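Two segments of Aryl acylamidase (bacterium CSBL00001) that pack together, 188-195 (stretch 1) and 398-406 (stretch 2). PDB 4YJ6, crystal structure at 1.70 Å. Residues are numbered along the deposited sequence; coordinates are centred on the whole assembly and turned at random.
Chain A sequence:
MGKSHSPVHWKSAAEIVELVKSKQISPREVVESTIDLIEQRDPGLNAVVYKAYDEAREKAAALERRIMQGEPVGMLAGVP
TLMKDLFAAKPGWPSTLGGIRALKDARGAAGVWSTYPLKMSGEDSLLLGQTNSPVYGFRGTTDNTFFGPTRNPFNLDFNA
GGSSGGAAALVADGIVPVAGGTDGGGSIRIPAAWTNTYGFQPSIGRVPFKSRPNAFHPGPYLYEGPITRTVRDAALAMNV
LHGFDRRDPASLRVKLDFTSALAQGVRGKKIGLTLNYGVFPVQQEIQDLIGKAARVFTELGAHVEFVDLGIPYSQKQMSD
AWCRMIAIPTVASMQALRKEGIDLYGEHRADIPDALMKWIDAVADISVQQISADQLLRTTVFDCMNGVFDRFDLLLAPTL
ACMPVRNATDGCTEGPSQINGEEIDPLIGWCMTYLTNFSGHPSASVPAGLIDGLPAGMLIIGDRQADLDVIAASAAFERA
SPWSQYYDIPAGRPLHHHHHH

Stretch 1, residues 188-195: IRIPAAWT
Stretch 2, residues 398-406: PTLACMPVR

Stretch 1 is helical through Ile190 to Ala193, with phi/psi near -57/-55 at Ile190 and -57/-46 at Ala193. Ala193 N hydrogen-bonds to Arg189 O at 2.9 Å, and Trp194 N to Ile190 O at 3.2 Å. The backbone flattens to -76/-7 at Trp194 and -125/15 at Thr195, where Thr195 N hydrogen-bonds to Ala192 O at 3.0 Å. The Thr195 CA-to-CB bond points away from stretch 2; with chi1 p, Thr195 OG1 donates a hydrogen bond to Pro191 O at 2.7 Å.

Stretch 2 has no regular helix or strand from Thr399 onward. Thr399 is at -63/-42, Leu400 extended at -134/157, and Ala401 at -86/-9. Cys402 to Arg406 are then extended, with Pro404 at -53/146. The register is set by three CA-CA distances: Ala193 to Thr399 6.5 Å, Ile190 to Leu400 6.9 Å, and Trp194 to Pro404 6.0 Å.

Trp194 dominates the contact. Its CA-to-CB bond points toward stretch 2, with chi1 -80° (m) and chi2 2°. Trp194 NE1 donates a hydrogen bond to Cys402 O at 3.0 Å, with an N-H...O angle of 161°. The acceptor lies at the ring edge, near its plane, and the angle shows a nearly straight N-H...O. Pro404 covers one face. Pro404 CA sits 3.4 Å from the centroid of the Trp194 six-membered ring, 10° off the normal, a CH-pi contact. Pro404 CG also lies 3.5 Å from Trp194 CG. Further along, Val405 CG2 (chi1 m) reaches Trp194 CH2 at 4.2 Å.

The Leu400 CA-to-CB bond points toward stretch 1, and its rotamer is m, t. Leu400 CD1 lies 3.4 Å from Trp194 CD1 and 3.7 Å from Ala193 CB. Leu400 CD2 meets Ile190 CG1 (Ile190 m, t) at 3.8 Å. Thr399 (m) places CG2 3.7 Å from Ala193 CB and 3.7 Å from Arg189 O, while its OG1 hydrogen-bonds elsewhere in the structure.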

# COMPACT_ATOMS: atom_id res chain seq x y z
N ILE A 188 1.43 0.46 1.36
CA ILE A 188 0.06 -0.02 1.15
C ILE A 188 -0.87 0.75 2.09
O ILE A 188 -2.05 1.00 1.78
CB ILE A 188 -0.01 -1.52 1.48
CG1 ILE A 188 0.65 -2.32 0.34
CG2 ILE A 188 -1.47 -2.00 1.66
CD1 ILE A 188 1.06 -3.72 0.82
N ARG A 189 -0.34 1.10 3.25
CA ARG A 189 -1.13 1.56 4.38
C ARG A 189 -1.20 3.09 4.47
O ARG A 189 -2.23 3.64 4.88
CB ARG A 189 -0.50 0.99 5.69
CG ARG A 189 -0.57 -0.56 5.71
CD ARG A 189 0.35 -1.17 6.78
NE ARG A 189 1.75 -1.12 6.33
CZ ARG A 189 2.79 -1.14 7.19
NH1 ARG A 189 2.59 -1.12 8.51
NH2 ARG A 189 4.01 -1.15 6.71
N ILE A 190 -0.10 3.75 4.14
CA ILE A 190 -0.00 5.22 4.23
C ILE A 190 -1.09 5.91 3.38
O ILE A 190 -1.90 6.67 3.92
CB ILE A 190 1.38 5.69 3.76
CG1 ILE A 190 2.47 5.22 4.74
CG2 ILE A 190 1.44 7.22 3.66
CD1 ILE A 190 3.85 5.17 4.09
N PRO A 191 -1.19 5.58 2.08
CA PRO A 191 -2.21 6.28 1.30
C PRO A 191 -3.60 5.79 1.62
O PRO A 191 -4.56 6.56 1.43
CB PRO A 191 -1.80 5.97 -0.16
CG PRO A 191 -1.09 4.64 -0.05
CD PRO A 191 -0.32 4.74 1.24
N ALA A 192 -3.74 4.54 2.08
CA ALA A 192 -5.06 4.08 2.53
C ALA A 192 -5.57 4.99 3.68
O ALA A 192 -6.72 5.44 3.67
CB ALA A 192 -4.98 2.62 3.01
N ALA A 193 -4.68 5.24 4.65
CA ALA A 193 -5.03 6.06 5.83
C ALA A 193 -5.51 7.44 5.38
O ALA A 193 -6.49 7.98 5.90
CB ALA A 193 -3.80 6.20 6.74
N TRP A 194 -4.79 8.05 4.44
CA TRP A 194 -5.20 9.40 4.00
C TRP A 194 -6.41 9.43 3.06
O TRP A 194 -6.85 10.51 2.71
CB TRP A 194 -4.03 10.10 3.31
CG TRP A 194 -3.02 10.71 4.25
CD1 TRP A 194 -3.02 10.66 5.62
CD2 TRP A 194 -1.86 11.47 3.88
NE1 TRP A 194 -1.93 11.34 6.12
CE2 TRP A 194 -1.21 11.86 5.08
CE3 TRP A 194 -1.31 11.89 2.65
CZ2 TRP A 194 -0.04 12.61 5.10
CZ3 TRP A 194 -0.14 12.64 2.66
CH2 TRP A 194 0.49 12.98 3.88
N THR A 195 -6.90 8.28 2.60
CA THR A 195 -8.01 8.25 1.62
C THR A 195 -9.22 7.43 2.05
O THR A 195 -10.09 7.12 1.23
CB THR A 195 -7.54 7.72 0.24
OG1 THR A 195 -7.03 6.40 0.41
CG2 THR A 195 -6.48 8.62 -0.34
N PRO A 398 -2.21 4.73 15.68
CA PRO A 398 -2.59 5.48 14.48
C PRO A 398 -1.71 5.00 13.34
O PRO A 398 -0.53 4.71 13.56
CB PRO A 398 -2.22 6.95 14.82
CG PRO A 398 -1.91 6.95 16.35
CD PRO A 398 -1.43 5.53 16.64
N THR A 399 -2.24 4.94 12.12
CA THR A 399 -1.38 4.56 10.99
C THR A 399 -0.26 5.57 10.79
O THR A 399 0.88 5.20 10.54
CB THR A 399 -2.23 4.47 9.72
OG1 THR A 399 -3.34 3.62 10.01
CG2 THR A 399 -1.42 3.92 8.51
N LEU A 400 -0.61 6.87 10.90
CA LEU A 400 0.28 7.95 10.57
C LEU A 400 0.27 9.03 11.64
O LEU A 400 -0.70 9.17 12.37
CB LEU A 400 -0.15 8.63 9.28
CG LEU A 400 -0.28 7.68 8.09
CD1 LEU A 400 -0.86 8.44 6.90
CD2 LEU A 400 1.12 7.14 7.79
N ALA A 401 1.35 9.80 11.68
CA ALA A 401 1.50 10.85 12.72
C ALA A 401 0.86 12.18 12.32
O ALA A 401 0.80 13.09 13.16
CB ALA A 401 2.96 11.08 12.99
N CYS A 402 0.43 12.32 11.07
CA CYS A 402 -0.15 13.59 10.60
C CYS A 402 -1.20 13.39 9.52
O CYS A 402 -1.30 12.32 8.90
CB CYS A 402 0.95 14.52 10.07
SG CYS A 402 1.90 13.83 8.64
N MSE A 403 -1.97 14.45 9.29
CA MSE A 403 -2.99 14.49 8.26
C MSE A 403 -2.40 14.77 6.88
O MSE A 403 -1.23 15.14 6.75
CB MSE A 403 -4.00 15.61 8.60
CG MSE A 403 -4.64 15.46 9.96
SE MSE A 403 -5.65 13.80 10.14
CE MSE A 403 -7.00 14.05 8.74
N PRO A 404 -3.21 14.58 5.83
CA PRO A 404 -2.73 14.86 4.48
C PRO A 404 -2.14 16.26 4.33
O PRO A 404 -2.61 17.21 5.00
CB PRO A 404 -3.99 14.71 3.62
CG PRO A 404 -4.80 13.69 4.31
CD PRO A 404 -4.57 14.00 5.82
N VAL A 405 -1.12 16.36 3.49
CA VAL A 405 -0.47 17.61 3.16
C VAL A 405 -0.97 18.14 1.82
O VAL A 405 -1.46 17.40 0.96
CB VAL A 405 1.07 17.47 3.12
CG1 VAL A 405 1.58 16.96 4.48
CG2 VAL A 405 1.52 16.53 1.96
N ARG A 406 -0.85 19.45 1.65
CA ARG A 406 -1.16 20.08 0.36
C ARG A 406 -0.18 19.66 -0.72
O ARG A 406 1.01 19.49 -0.47
CB ARG A 406 -1.17 21.61 0.52
CG ARG A 406 -2.16 22.07 1.59
CD ARG A 406 -2.39 23.59 1.63
NE ARG A 406 -3.56 23.94 0.83
CZ ARG A 406 -4.80 24.07 1.29
NH1 ARG A 406 -5.07 23.94 2.59
NH2 ARG A 406 -5.77 24.35 0.44